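Local coordinates for ethylbenzene dehydrogenase alpha-subunit (Aromatoleum aromaticum, PDB 2IVF), which belongs to the molybdopterin oxidoreductase family and houses a molybdenum atom, an iron/sulfur cluster and the dinucleotide ligands MGD and MD1, at residues A[294-299]-A[304-309]; A[416-419]-A[424-427]; A[410-415]-A[828-833]; A[281-286]-A[913-918]. All coordinates share one frame; numbering follows the deposited sequence.

Contact 1: A[294-299]-A[304-309]; sequences LHVPVR and AAFWLG. With MGD (2-amino-5,6-dimercapto-7-methyl-3,7,8a,9-tetrahydro-8-oxa-1,3,9,10-tetraaza-anthracen-4-one guanosine dinucleotide), chain M.
Val296 and Val298, which both meet Phe306, are tied to each other by their backbones: Val296 O accepts Val298 N at 2.9 Å, a weak bond that closes an inverse gamma turn centred on Pro297. The same oxygen also takes the backbone N-H of Ala282, just past the end of neighbouring strand 277-281, so two donors grip it. The turn ends strand 294-296, an outermost strand of the four-stranded parallel sheet, and the chain then runs on into helix 303-316, which brings Phe306 back against the valines.

Here the contact is wholly apolar. CG1 of Val296, anti to the backbone N (chi1 172°), reaches over one face of the Phe306 ring in a CH-pi contact, 3.9 Å from the centroid and 22° off the normal. It sits toward the rim, 3.7 Å from CE1. Val298 crosses Phe306 at about a right angle, and the nearest atom to its CG1 is Phe306 CB, at 4.2 Å. Trp307 CD1 lies in the plane of the Phe306 ring at its edge, while Phe306 CE2 stands over the centre of the Trp307 ring. Leu431 of helix 425-437 packs on both Val296 and Phe306.

Val298 CG2 faces MGD, 3.7 Å from its N2. The contact thus joins the strand end and the turn after it to the helix by buried hydrocarbon alone and presents one apolar methyl to the guanine end of the ligand.

Contact 2: A[416-419]-A[424-427]; sequences KASA and PVSL
Between Ser418 and Val425 no aromatic ring takes part; the flat group is the peptide linking Pro424 to Val425, and Ser418 OG stands over one face of it, 3.8 Å from Val425 N. No hydrogen bond joins the two. CB of Pro424 points away from 416-419, and CA is its atom nearest Ser418 OG, at 4.1 Å.

The closest meeting is of carbon atoms: Ser418 CB lies 3.7 Å from Val425 CG2. That methyl is placed against the serine by being anti to the carbonyl carbon of its own residue, beside the backbone N. Ser418 OG, itself anti to the backbone N, is hydrogen-bonded to Val423 O in the short turn that joins helix 414-421 to helix 425-437. Pro424 occupies the N-cap position of the second helix. Val425 also packs on Pro414 and Glu415, so it lies along the start of the first helix. On the next residue, Ser426 OG bonds to Glu286 OE1 and Ile287 N of the beta-subunit.

Polar and apolar work are therefore divided at this partly exposed corner: the serine hydroxyl fastens the connecting turn, and its methylene with a valine methyl fills the angle between two consecutive helices.

Contact 3: A[410-415]-A[828-833]; sequences KDYTPE and LPTHKD
Tyr412 OH is the meeting point with Thr830 and His831. It accepts the backbone N-H of His831 at 3.0 Å in a fairly straight bond (163° at the hydrogen), and a water sits 2.6 Å from the same OH. That water also bonds Thr830 OG1, at 3.1 Å, bridging the two hydroxyl groups, which themselves lie 3.2 Å apart. Beside this polar knot, His831 CB touches the tyrosine near the plane of its ring, at the edge: it is 3.4 Å from OH and 3.7 Å from CE1. The two side chains cross at about a right angle, and beyond CB the imidazole leads away from the tyrosine.

Tyr412 reaches the loop because CG is anti to its carbonyl carbon (chi1 -62°), which carries the ring from the short link between helices 401-408 and 414-421. In the next shell Leu308 of helix 303-316 packs on this tyrosine, and the His408 ring meets its ring with planes at about 55°. His408 NE2 also bonds Pro829 O, making a second tie to the same loop. Farther along, Lys832 forms salt bridges with Asp567 and Glu826.

Segment 828-833 has no regular helix or strand, yet its backbone is fixed to a segment hundreds of residues away. A buried phenol oxygen receives a main-chain N-H and shares a water, so its polarity is met within the contact.

Contact 4: A[281-286]-A[913-918]; sequences IAPDFN and PKQCIV. With MGD (2-amino-5,6-dimercapto-7-methyl-3,7,8a,9-tetrahydro-8-oxa-1,3,9,10-tetraaza-anthracen-4-one guanosine dinucleotide), chain M.
Asp284 and Gln915 meet nearly at right angles where the loop after strand 277-281 of a parallel sheet faces strand 915-917 of the dinucleotide-binding domain, whose family belongs to the double-psi beta-barrel clan. Gln915 runs out extended, with CG anti to its backbone N (chi1 175°), and its NE2 bonds Asp284 OD1 at 3.0 Å. The bond is almost straight, 173° at the hydrogen. Its acceptor lies in the amide plane. The carboxylate and amide planes are 62° apart, and NE2 comes to OD1 from well above the carboxylate plane.

OD1 also accepts the ribose hydroxyl O2' of MGD at 2.7 Å, and thus one oxygen links ligand and strand. The amide is held in turn by outside partners: NE2 bonds Thr846 OG1, and OE1 takes Gln912 N. These bonds would fix which way round the amide is set. The other carboxylate oxygen, OD2, lies obliquely against a methyl, 3.5 Å from Ile917 CD1.

Pro283 crosses Gln915 at about a right angle, with CG 3.6 Å from NE2, while its CD rests on a face of the guanine, 3.3 Å from C4 of MGD. The loop completes the grip at both ends of the nucleoside: Asn286 ND2 donates to the ribose O3' at 3.0 Å, and MGD N2 gives a hydrogen bond of 2.8 Å to Ile281 O.

How the contacts relate
Contacts 1, 3 and 4 are buried, while contact 2 lies at a partly exposed corner. Contacts 1 and 2 have no polar bond across their segments, one resting on a valine methyl over a ring and the other on a serine methylene; contacts 3 and 4, which join segments hundreds of residues apart, each use a hydrogen bond. Contacts 1 and 4 both touch MGD and are joined through the sheet: strand 294-296 pairs with the strand leading into 281-286, and His295 NE2 probably bonds Ala282 O. Contacts 2 and 3 share helix 414-421. Contact 1 touches all three others, reaching contact 2 through Leu294 on Leu427 and contact 3 through Ala304 on Thr830.

Contact 1: A[294-299]-A[304-309]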
# COMPACT_ATOMS: atom_id res chain seq x y z
N LEU A 294 4.87 11.27 -19.67
CA LEU A 294 3.68 11.33 -20.46
C LEU A 294 2.63 10.52 -19.79
O LEU A 294 2.89 9.43 -19.29
CB LEU A 294 3.92 10.69 -21.84
CG LEU A 294 4.76 11.52 -22.84
CD1 LEU A 294 5.09 10.67 -24.06
CD2 LEU A 294 3.96 12.73 -23.25
N HIS A 295 1.45 11.08 -19.79
CA HIS A 295 0.23 10.36 -19.52
C HIS A 295 -0.55 10.19 -20.81
O HIS A 295 -0.89 11.18 -21.51
CB HIS A 295 -0.60 11.17 -18.52
CG HIS A 295 -1.93 10.58 -18.24
ND1 HIS A 295 -3.04 11.37 -18.05
CD2 HIS A 295 -2.35 9.29 -18.20
CE1 HIS A 295 -4.08 10.58 -17.83
NE2 HIS A 295 -3.69 9.32 -17.89
N VAL A 296 -0.91 8.94 -21.09
CA VAL A 296 -1.74 8.63 -22.23
C VAL A 296 -3.14 8.35 -21.66
O VAL A 296 -3.35 7.32 -21.04
CB VAL A 296 -1.17 7.43 -23.03
CG1 VAL A 296 -2.16 6.97 -24.12
CG2 VAL A 296 0.26 7.73 -23.62
N PRO A 297 -4.08 9.32 -21.81
CA PRO A 297 -5.34 9.30 -21.10
C PRO A 297 -6.39 8.51 -21.83
O PRO A 297 -7.43 9.01 -22.28
CB PRO A 297 -5.69 10.78 -20.99
CG PRO A 297 -5.14 11.36 -22.22
CD PRO A 297 -3.93 10.56 -22.61
N VAL A 298 -6.14 7.23 -21.94
CA VAL A 298 -7.15 6.37 -22.63
C VAL A 298 -8.52 6.39 -22.00
O VAL A 298 -8.65 6.40 -20.79
CB VAL A 298 -6.66 4.92 -22.74
CG1 VAL A 298 -5.45 4.84 -23.74
CG2 VAL A 298 -6.33 4.33 -21.35
N ARG A 299 -9.57 6.37 -22.83
CA ARG A 299 -10.88 6.05 -22.31
C ARG A 299 -10.80 4.64 -21.70
O ARG A 299 -10.15 3.77 -22.26
CB ARG A 299 -11.92 6.08 -23.41
CG ARG A 299 -12.21 7.47 -23.88
CD ARG A 299 -13.30 7.50 -24.98
NE ARG A 299 -13.10 8.76 -25.68
CZ ARG A 299 -13.41 9.01 -26.95
NH1 ARG A 299 -14.04 8.09 -27.69
NH2 ARG A 299 -13.12 10.22 -27.46
N ALA A 304 -6.76 -0.90 -26.96
CA ALA A 304 -6.53 -1.51 -28.28
C ALA A 304 -6.43 -0.45 -29.35
O ALA A 304 -5.58 -0.52 -30.22
CB ALA A 304 -7.62 -2.47 -28.64
N ALA A 305 -7.35 0.52 -29.32
CA ALA A 305 -7.36 1.55 -30.35
C ALA A 305 -6.04 2.34 -30.29
O ALA A 305 -5.51 2.77 -31.32
CB ALA A 305 -8.59 2.45 -30.19
N PHE A 306 -5.56 2.60 -29.09
CA PHE A 306 -4.30 3.34 -28.95
C PHE A 306 -3.19 2.54 -29.62
O PHE A 306 -2.46 3.04 -30.47
CB PHE A 306 -4.00 3.68 -27.50
CG PHE A 306 -2.58 4.17 -27.27
CD1 PHE A 306 -2.21 5.48 -27.56
CD2 PHE A 306 -1.62 3.31 -26.78
CE1 PHE A 306 -0.89 5.89 -27.38
CE2 PHE A 306 -0.33 3.72 -26.63
CZ PHE A 306 0.03 5.01 -26.92
N TRP A 307 -3.09 1.28 -29.27
CA TRP A 307 -1.98 0.47 -29.73
C TRP A 307 -2.11 0.12 -31.21
O TRP A 307 -1.10 0.07 -31.91
CB TRP A 307 -1.82 -0.80 -28.90
CG TRP A 307 -1.31 -0.56 -27.59
CD1 TRP A 307 -2.00 -0.62 -26.45
CD2 TRP A 307 0.02 -0.20 -27.25
NE1 TRP A 307 -1.20 -0.32 -25.39
CE2 TRP A 307 0.07 -0.07 -25.86
CE3 TRP A 307 1.19 0.01 -27.99
CZ2 TRP A 307 1.23 0.28 -25.18
CZ3 TRP A 307 2.35 0.36 -27.30
CH2 TRP A 307 2.36 0.47 -25.92
N LEU A 308 -3.32 0.00 -31.70
CA LEU A 308 -3.49 -0.20 -33.12
C LEU A 308 -3.10 1.11 -33.88
O LEU A 308 -2.56 1.07 -34.99
CB LEU A 308 -4.91 -0.64 -33.41
CG LEU A 308 -5.27 -2.03 -32.86
CD1 LEU A 308 -6.77 -2.34 -32.98
CD2 LEU A 308 -4.44 -3.12 -33.58
N GLY A 309 -3.42 2.25 -33.31
CA GLY A 309 -3.00 3.54 -33.88
C GLY A 309 -1.49 3.61 -34.00
O GLY A 309 -0.95 4.02 -35.06
PB MGD M . -3.99 -2.49 -10.69
O1B MGD M . -3.78 -2.06 -9.28
O2B MGD M . -5.31 -3.11 -10.98
O3B MGD M . -2.90 -3.48 -11.28
O3A MGD M . -1.40 -4.27 -9.38
PA MGD M . -1.35 -3.72 -10.87
O1A MGD M . -0.56 -2.48 -10.81
O2A MGD M . -0.91 -4.77 -11.78
O5' MGD M . -3.81 -1.24 -11.68
C5' MGD M . -4.55 -0.04 -11.43
C4' MGD M . -4.47 0.89 -12.64
O4' MGD M . -5.19 0.32 -13.73
C3' MGD M . -5.32 2.07 -12.23
O3' MGD M . -4.45 3.03 -11.66
C2' MGD M . -5.92 2.54 -13.56
O2' MGD M . -5.38 3.83 -13.90
C1' MGD M . -5.47 1.46 -14.56
N9 MGD M . -6.59 1.14 -15.48
C8 MGD M . -7.84 0.76 -15.16
N7 MGD M . -8.55 0.53 -16.27
C5 MGD M . -7.71 0.75 -17.31
C6 MGD M . -7.81 0.72 -18.70
O6 MGD M . -8.84 0.45 -19.33
N1 MGD M . -6.66 1.02 -19.43
C2 MGD M . -5.43 1.39 -18.87
N2 MGD M . -4.36 1.69 -19.68
N3 MGD M . -5.35 1.39 -17.53
C4 MGD M . -6.46 1.11 -16.78
C10 MGD M . -2.09 -5.42 -9.06
C11 MGD M . -1.20 -6.29 -8.20
O11 MGD M . -0.85 -5.56 -7.10
C12 MGD M . -1.80 -7.65 -7.82
S12 MGD M . -2.86 -8.54 -8.92
C13 MGD M . -1.51 -8.20 -6.60
S13 MGD M . -2.17 -9.75 -6.19
C14 MGD M . -0.65 -7.47 -5.62
N15 MGD M . -1.58 -6.83 -4.64
C16 MGD M . -1.23 -5.64 -3.98
C17 MGD M . -1.99 -5.10 -2.96
O17 MGD M . -3.06 -5.64 -2.59
N18 MGD M . -1.54 -3.91 -2.37
C19 MGD M . -0.39 -3.28 -2.75
N19 MGD M . -0.06 -2.13 -2.12
N20 MGD M . 0.30 -3.82 -3.76
C21 MGD M . -0.07 -4.97 -4.34
N22 MGD M . 0.67 -5.51 -5.39
C23 MGD M . 0.11 -6.35 -6.39

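Contact 2: A[416-419]-A[424-427]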
# COMPACT_ATOMS: atom_id res chain seq x y z
N LYS A 416 -8.52 8.41 -36.47
CA LYS A 416 -9.60 7.48 -36.11
C LYS A 416 -9.38 6.81 -34.76
O LYS A 416 -10.32 6.70 -33.96
CB LYS A 416 -9.75 6.45 -37.20
CG LYS A 416 -10.23 7.07 -38.45
CD LYS A 416 -10.42 6.03 -39.54
CE LYS A 416 -10.66 6.67 -40.89
NZ LYS A 416 -10.85 5.62 -41.94
N ALA A 417 -8.14 6.41 -34.47
CA ALA A 417 -7.81 5.76 -33.21
C ALA A 417 -8.06 6.77 -32.08
O ALA A 417 -8.62 6.42 -31.05
CB ALA A 417 -6.38 5.32 -33.21
N SER A 418 -7.66 8.02 -32.30
CA SER A 418 -7.91 9.09 -31.33
C SER A 418 -9.40 9.25 -31.01
O SER A 418 -9.77 9.44 -29.86
CB SER A 418 -7.37 10.41 -31.86
OG SER A 418 -7.76 11.48 -31.03
N ALA A 419 -10.25 9.17 -32.01
CA ALA A 419 -11.70 9.25 -31.79
C ALA A 419 -12.14 8.12 -30.90
O ALA A 419 -13.04 8.29 -30.08
CB ALA A 419 -12.47 9.23 -33.10
N PRO A 424 -4.85 12.21 -27.86
CA PRO A 424 -4.65 13.13 -28.96
C PRO A 424 -3.83 12.49 -30.09
O PRO A 424 -2.92 11.68 -29.83
CB PRO A 424 -3.85 14.30 -28.31
CG PRO A 424 -4.10 14.19 -26.92
CD PRO A 424 -4.34 12.74 -26.58
N VAL A 425 -4.17 12.82 -31.32
CA VAL A 425 -3.40 12.41 -32.51
C VAL A 425 -1.88 12.63 -32.39
O VAL A 425 -1.07 11.75 -32.77
CB VAL A 425 -3.92 13.16 -33.75
CG1 VAL A 425 -3.02 12.91 -34.95
CG2 VAL A 425 -5.38 12.72 -34.04
N SER A 426 -1.50 13.77 -31.84
CA SER A 426 -0.09 14.14 -31.71
C SER A 426 0.65 13.10 -30.91
O SER A 426 1.78 12.73 -31.21
CB SER A 426 0.04 15.54 -31.09
OG SER A 426 -0.62 15.65 -29.82
N LEU A 427 0.01 12.62 -29.86
CA LEU A 427 0.61 11.67 -28.95
C LEU A 427 0.64 10.24 -29.52
O LEU A 427 1.57 9.48 -29.31
CB LEU A 427 -0.16 11.73 -27.62
CG LEU A 427 0.42 11.08 -26.39
CD1 LEU A 427 1.97 11.37 -26.24
CD2 LEU A 427 -0.37 11.50 -25.14

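Contact 3: A[410-415]-A[828-833]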
# COMPACT_ATOMS: atom_id res chain seq x y z
N LYS A 410 -6.71 0.59 -41.48
CA LYS A 410 -7.33 1.80 -42.06
C LYS A 410 -8.39 2.44 -41.13
O LYS A 410 -8.71 3.62 -41.26
CB LYS A 410 -7.89 1.51 -43.44
CG LYS A 410 -6.76 1.26 -44.43
CD LYS A 410 -7.23 1.06 -45.85
CE LYS A 410 -6.03 0.83 -46.77
NZ LYS A 410 -6.49 0.48 -48.15
N ASP A 411 -8.92 1.66 -40.21
CA ASP A 411 -9.89 2.12 -39.24
C ASP A 411 -9.19 2.67 -37.98
O ASP A 411 -9.86 3.14 -37.08
CB ASP A 411 -10.88 0.98 -38.91
CG ASP A 411 -11.80 0.63 -40.10
OD1 ASP A 411 -12.02 1.51 -40.98
OD2 ASP A 411 -12.27 -0.53 -40.20
N TYR A 412 -7.84 2.63 -37.95
CA TYR A 412 -7.05 3.00 -36.80
C TYR A 412 -5.93 3.95 -37.21
O TYR A 412 -4.85 3.94 -36.66
CB TYR A 412 -6.48 1.74 -36.08
CG TYR A 412 -7.57 0.87 -35.54
CD1 TYR A 412 -8.12 1.11 -34.29
CD2 TYR A 412 -8.09 -0.18 -36.30
CE1 TYR A 412 -9.18 0.36 -33.81
CE2 TYR A 412 -9.13 -0.98 -35.81
CZ TYR A 412 -9.66 -0.70 -34.57
OH TYR A 412 -10.71 -1.43 -34.08
N THR A 413 -6.20 4.79 -38.20
CA THR A 413 -5.30 5.90 -38.44
C THR A 413 -5.30 6.71 -37.13
O THR A 413 -6.20 6.58 -36.31
CB THR A 413 -5.80 6.77 -39.61
OG1 THR A 413 -7.08 7.34 -39.26
CG2 THR A 413 -5.93 5.90 -40.91
N PRO A 414 -4.28 7.50 -36.90
CA PRO A 414 -4.27 8.24 -35.64
C PRO A 414 -5.51 9.09 -35.37
O PRO A 414 -5.97 9.16 -34.25
CB PRO A 414 -3.03 9.12 -35.77
CG PRO A 414 -2.14 8.37 -36.67
CD PRO A 414 -3.06 7.74 -37.68
N GLU A 415 -6.03 9.74 -36.39
CA GLU A 415 -7.26 10.49 -36.28
C GLU A 415 -8.39 9.56 -35.83
O GLU A 415 -9.12 9.88 -34.91
CB GLU A 415 -7.62 11.11 -37.63
CG GLU A 415 -6.65 12.22 -38.08
CD GLU A 415 -5.31 11.72 -38.65
OE1 GLU A 415 -5.15 10.50 -38.95
OE2 GLU A 415 -4.42 12.57 -38.81
N LEU A 828 -8.23 -10.56 -35.92
CA LEU A 828 -7.10 -9.66 -35.68
C LEU A 828 -7.32 -8.86 -34.41
O LEU A 828 -8.46 -8.66 -33.98
CB LEU A 828 -6.92 -8.69 -36.86
CG LEU A 828 -6.29 -9.21 -38.16
CD1 LEU A 828 -6.38 -8.14 -39.26
CD2 LEU A 828 -4.80 -9.66 -37.94
N PRO A 829 -6.22 -8.35 -33.83
CA PRO A 829 -6.43 -7.43 -32.70
C PRO A 829 -7.29 -6.26 -33.20
O PRO A 829 -7.19 -5.86 -34.34
CB PRO A 829 -5.02 -6.97 -32.33
CG PRO A 829 -4.09 -7.94 -33.02
CD PRO A 829 -4.80 -8.46 -34.21
N THR A 830 -8.17 -5.79 -32.34
CA THR A 830 -9.20 -4.87 -32.74
C THR A 830 -9.71 -4.21 -31.48
O THR A 830 -9.53 -4.76 -30.38
CB THR A 830 -10.34 -5.57 -33.45
OG1 THR A 830 -11.13 -4.57 -34.10
CG2 THR A 830 -11.18 -6.37 -32.45
N HIS A 831 -10.30 -3.04 -31.64
CA HIS A 831 -10.88 -2.31 -30.52
C HIS A 831 -12.39 -2.64 -30.40
O HIS A 831 -13.15 -2.57 -31.40
CB HIS A 831 -10.75 -0.81 -30.69
CG HIS A 831 -11.54 -0.05 -29.68
ND1 HIS A 831 -11.37 -0.26 -28.33
CD2 HIS A 831 -12.56 0.82 -29.80
CE1 HIS A 831 -12.23 0.49 -27.66
NE2 HIS A 831 -12.96 1.16 -28.53
N LYS A 832 -12.78 -3.07 -29.21
CA LYS A 832 -14.18 -3.18 -28.83
C LYS A 832 -14.36 -2.45 -27.55
O LYS A 832 -13.59 -2.65 -26.62
CB LYS A 832 -14.62 -4.63 -28.61
CG LYS A 832 -14.73 -5.46 -29.92
CD LYS A 832 -15.22 -6.91 -29.62
CE LYS A 832 -15.44 -7.79 -30.85
NZ LYS A 832 -15.98 -9.10 -30.40
N ASP A 833 -15.38 -1.60 -27.49
CA ASP A 833 -15.67 -0.94 -26.23
C ASP A 833 -16.18 -1.93 -25.18
O ASP A 833 -16.72 -3.00 -25.49
CB ASP A 833 -16.52 0.32 -26.41
CG ASP A 833 -15.66 1.55 -26.88
OD1 ASP A 833 -15.98 2.13 -27.92
OD2 ASP A 833 -14.64 1.93 -26.24
O HOH W 1 -11.99 -2.39 -36.13

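Contact 4: A[281-286]-A[913-918]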
# COMPACT_ATOMS: atom_id res chain seq x y z
N ILE A 281 -0.01 4.77 -19.31
CA ILE A 281 -1.26 4.65 -20.04
C ILE A 281 -2.31 4.27 -19.00
O ILE A 281 -2.30 3.17 -18.43
CB ILE A 281 -1.21 3.58 -21.15
CG1 ILE A 281 -0.03 3.81 -22.07
CG2 ILE A 281 -2.54 3.59 -21.93
CD1 ILE A 281 0.16 2.69 -23.10
N ALA A 282 -3.20 5.23 -18.71
CA ALA A 282 -4.21 5.07 -17.68
C ALA A 282 -5.35 6.02 -18.03
O ALA A 282 -5.10 7.14 -18.51
CB ALA A 282 -3.65 5.42 -16.29
N PRO A 283 -6.56 5.64 -17.68
CA PRO A 283 -7.66 6.57 -17.91
C PRO A 283 -7.54 7.80 -17.03
O PRO A 283 -7.73 8.92 -17.51
CB PRO A 283 -8.91 5.75 -17.63
CG PRO A 283 -8.46 4.50 -17.06
CD PRO A 283 -7.00 4.35 -17.15
N ASP A 284 -7.16 7.58 -15.78
CA ASP A 284 -6.90 8.65 -14.82
C ASP A 284 -5.43 9.00 -14.82
O ASP A 284 -4.56 8.18 -15.15
CB ASP A 284 -7.37 8.28 -13.41
CG ASP A 284 -6.80 6.93 -12.92
OD1 ASP A 284 -6.99 5.93 -13.61
OD2 ASP A 284 -6.23 6.90 -11.82
N PHE A 285 -5.14 10.23 -14.46
CA PHE A 285 -3.74 10.64 -14.21
C PHE A 285 -3.37 9.99 -12.90
O PHE A 285 -3.48 10.60 -11.86
CB PHE A 285 -3.68 12.17 -14.12
CG PHE A 285 -2.29 12.75 -14.09
CD1 PHE A 285 -1.41 12.58 -15.16
CD2 PHE A 285 -1.89 13.53 -13.03
CE1 PHE A 285 -0.14 13.17 -15.14
CE2 PHE A 285 -0.62 14.12 -13.02
CZ PHE A 285 0.22 13.95 -14.06
N ASN A 286 -2.94 8.72 -12.97
CA ASN A 286 -2.96 7.83 -11.81
C ASN A 286 -1.75 8.05 -10.87
O ASN A 286 -0.89 8.90 -11.15
CB ASN A 286 -3.18 6.37 -12.29
CG ASN A 286 -1.90 5.61 -12.61
OD1 ASN A 286 -0.82 6.17 -12.59
ND2 ASN A 286 -2.05 4.31 -12.93
N PRO A 913 -13.11 12.40 -16.55
CA PRO A 913 -14.57 12.54 -16.56
C PRO A 913 -15.32 11.25 -16.92
O PRO A 913 -14.98 10.60 -17.93
CB PRO A 913 -14.83 13.58 -17.66
CG PRO A 913 -13.62 14.50 -17.53
CD PRO A 913 -12.48 13.50 -17.32
N LYS A 914 -16.31 10.92 -16.11
CA LYS A 914 -17.18 9.72 -16.28
C LYS A 914 -16.44 8.43 -16.01
O LYS A 914 -16.94 7.36 -16.26
CB LYS A 914 -17.87 9.70 -17.64
CG LYS A 914 -18.68 10.98 -17.98
CD LYS A 914 -19.54 11.50 -16.83
CE LYS A 914 -20.19 12.90 -17.17
NZ LYS A 914 -19.11 13.98 -17.24
N GLN A 915 -15.26 8.54 -15.45
CA GLN A 915 -14.61 7.41 -14.78
C GLN A 915 -14.90 7.61 -13.29
O GLN A 915 -14.97 8.74 -12.83
CB GLN A 915 -13.10 7.46 -15.03
CG GLN A 915 -12.27 6.38 -14.29
CD GLN A 915 -10.78 6.66 -14.26
OE1 GLN A 915 -10.37 7.78 -14.47
NE2 GLN A 915 -9.98 5.64 -13.97
N CYS A 916 -15.03 6.53 -12.52
CA CYS A 916 -14.86 6.66 -11.06
C CYS A 916 -14.06 5.44 -10.64
O CYS A 916 -14.02 4.42 -11.34
CB CYS A 916 -16.18 6.72 -10.31
SG CYS A 916 -17.26 5.27 -10.59
N ILE A 917 -13.41 5.57 -9.50
CA ILE A 917 -12.43 4.61 -9.06
C ILE A 917 -12.67 4.19 -7.63
O ILE A 917 -12.81 5.05 -6.75
CB ILE A 917 -11.03 5.24 -9.08
CG1 ILE A 917 -10.74 5.86 -10.46
CG2 ILE A 917 -9.95 4.21 -8.67
CD1 ILE A 917 -9.42 6.67 -10.48
N VAL A 918 -12.67 2.88 -7.39
CA VAL A 918 -12.61 2.36 -6.03
C VAL A 918 -11.52 1.31 -5.96
O VAL A 918 -11.60 0.28 -6.62
CB VAL A 918 -13.97 1.71 -5.60
CG1 VAL A 918 -13.90 1.21 -4.16
CG2 VAL A 918 -15.16 2.68 -5.81
PB MGD M . -3.99 -2.49 -10.69
O1B MGD M . -3.78 -2.06 -9.28
O2B MGD M . -5.31 -3.11 -10.98
O3B MGD M . -2.90 -3.48 -11.28
O3A MGD M . -1.40 -4.27 -9.38
PA MGD M . -1.35 -3.72 -10.87
O1A MGD M . -0.56 -2.48 -10.81
O2A MGD M . -0.91 -4.77 -11.78
O5' MGD M . -3.81 -1.24 -11.68
C5' MGD M . -4.55 -0.04 -11.43
C4' MGD M . -4.47 0.89 -12.64
O4' MGD M . -5.19 0.32 -13.73
C3' MGD M . -5.32 2.07 -12.23
O3' MGD M . -4.45 3.03 -11.66
C2' MGD M . -5.92 2.54 -13.56
O2' MGD M . -5.38 3.83 -13.90
C1' MGD M . -5.47 1.46 -14.56
N9 MGD M . -6.59 1.14 -15.48
C8 MGD M . -7.84 0.76 -15.16
N7 MGD M . -8.55 0.53 -16.27
C5 MGD M . -7.71 0.75 -17.31
C6 MGD M . -7.81 0.72 -18.70
O6 MGD M . -8.84 0.45 -19.33
N1 MGD M . -6.66 1.02 -19.43
C2 MGD M . -5.43 1.39 -18.87
N2 MGD M . -4.36 1.69 -19.68
N3 MGD M . -5.35 1.39 -17.53
C4 MGD M . -6.46 1.11 -16.78
C10 MGD M . -2.09 -5.42 -9.06
C11 MGD M . -1.20 -6.29 -8.20
O11 MGD M . -0.85 -5.56 -7.10
C12 MGD M . -1.80 -7.65 -7.82
S12 MGD M . -2.86 -8.54 -8.92
C13 MGD M . -1.51 -8.20 -6.60
S13 MGD M . -2.17 -9.75 -6.19
C14 MGD M . -0.65 -7.47 -5.62
N15 MGD M . -1.58 -6.83 -4.64
C16 MGD M . -1.23 -5.64 -3.98
C17 MGD M . -1.99 -5.10 -2.96
O17 MGD M . -3.06 -5.64 -2.59
N18 MGD M . -1.54 -3.91 -2.37
C19 MGD M . -0.39 -3.28 -2.75
N19 MGD M . -0.06 -2.13 -2.12
N20 MGD M . 0.30 -3.82 -3.76
C21 MGD M . -0.07 -4.97 -4.34
N22 MGD M . 0.67 -5.51 -5.39
C23 MGD M . 0.11 -6.35 -6.39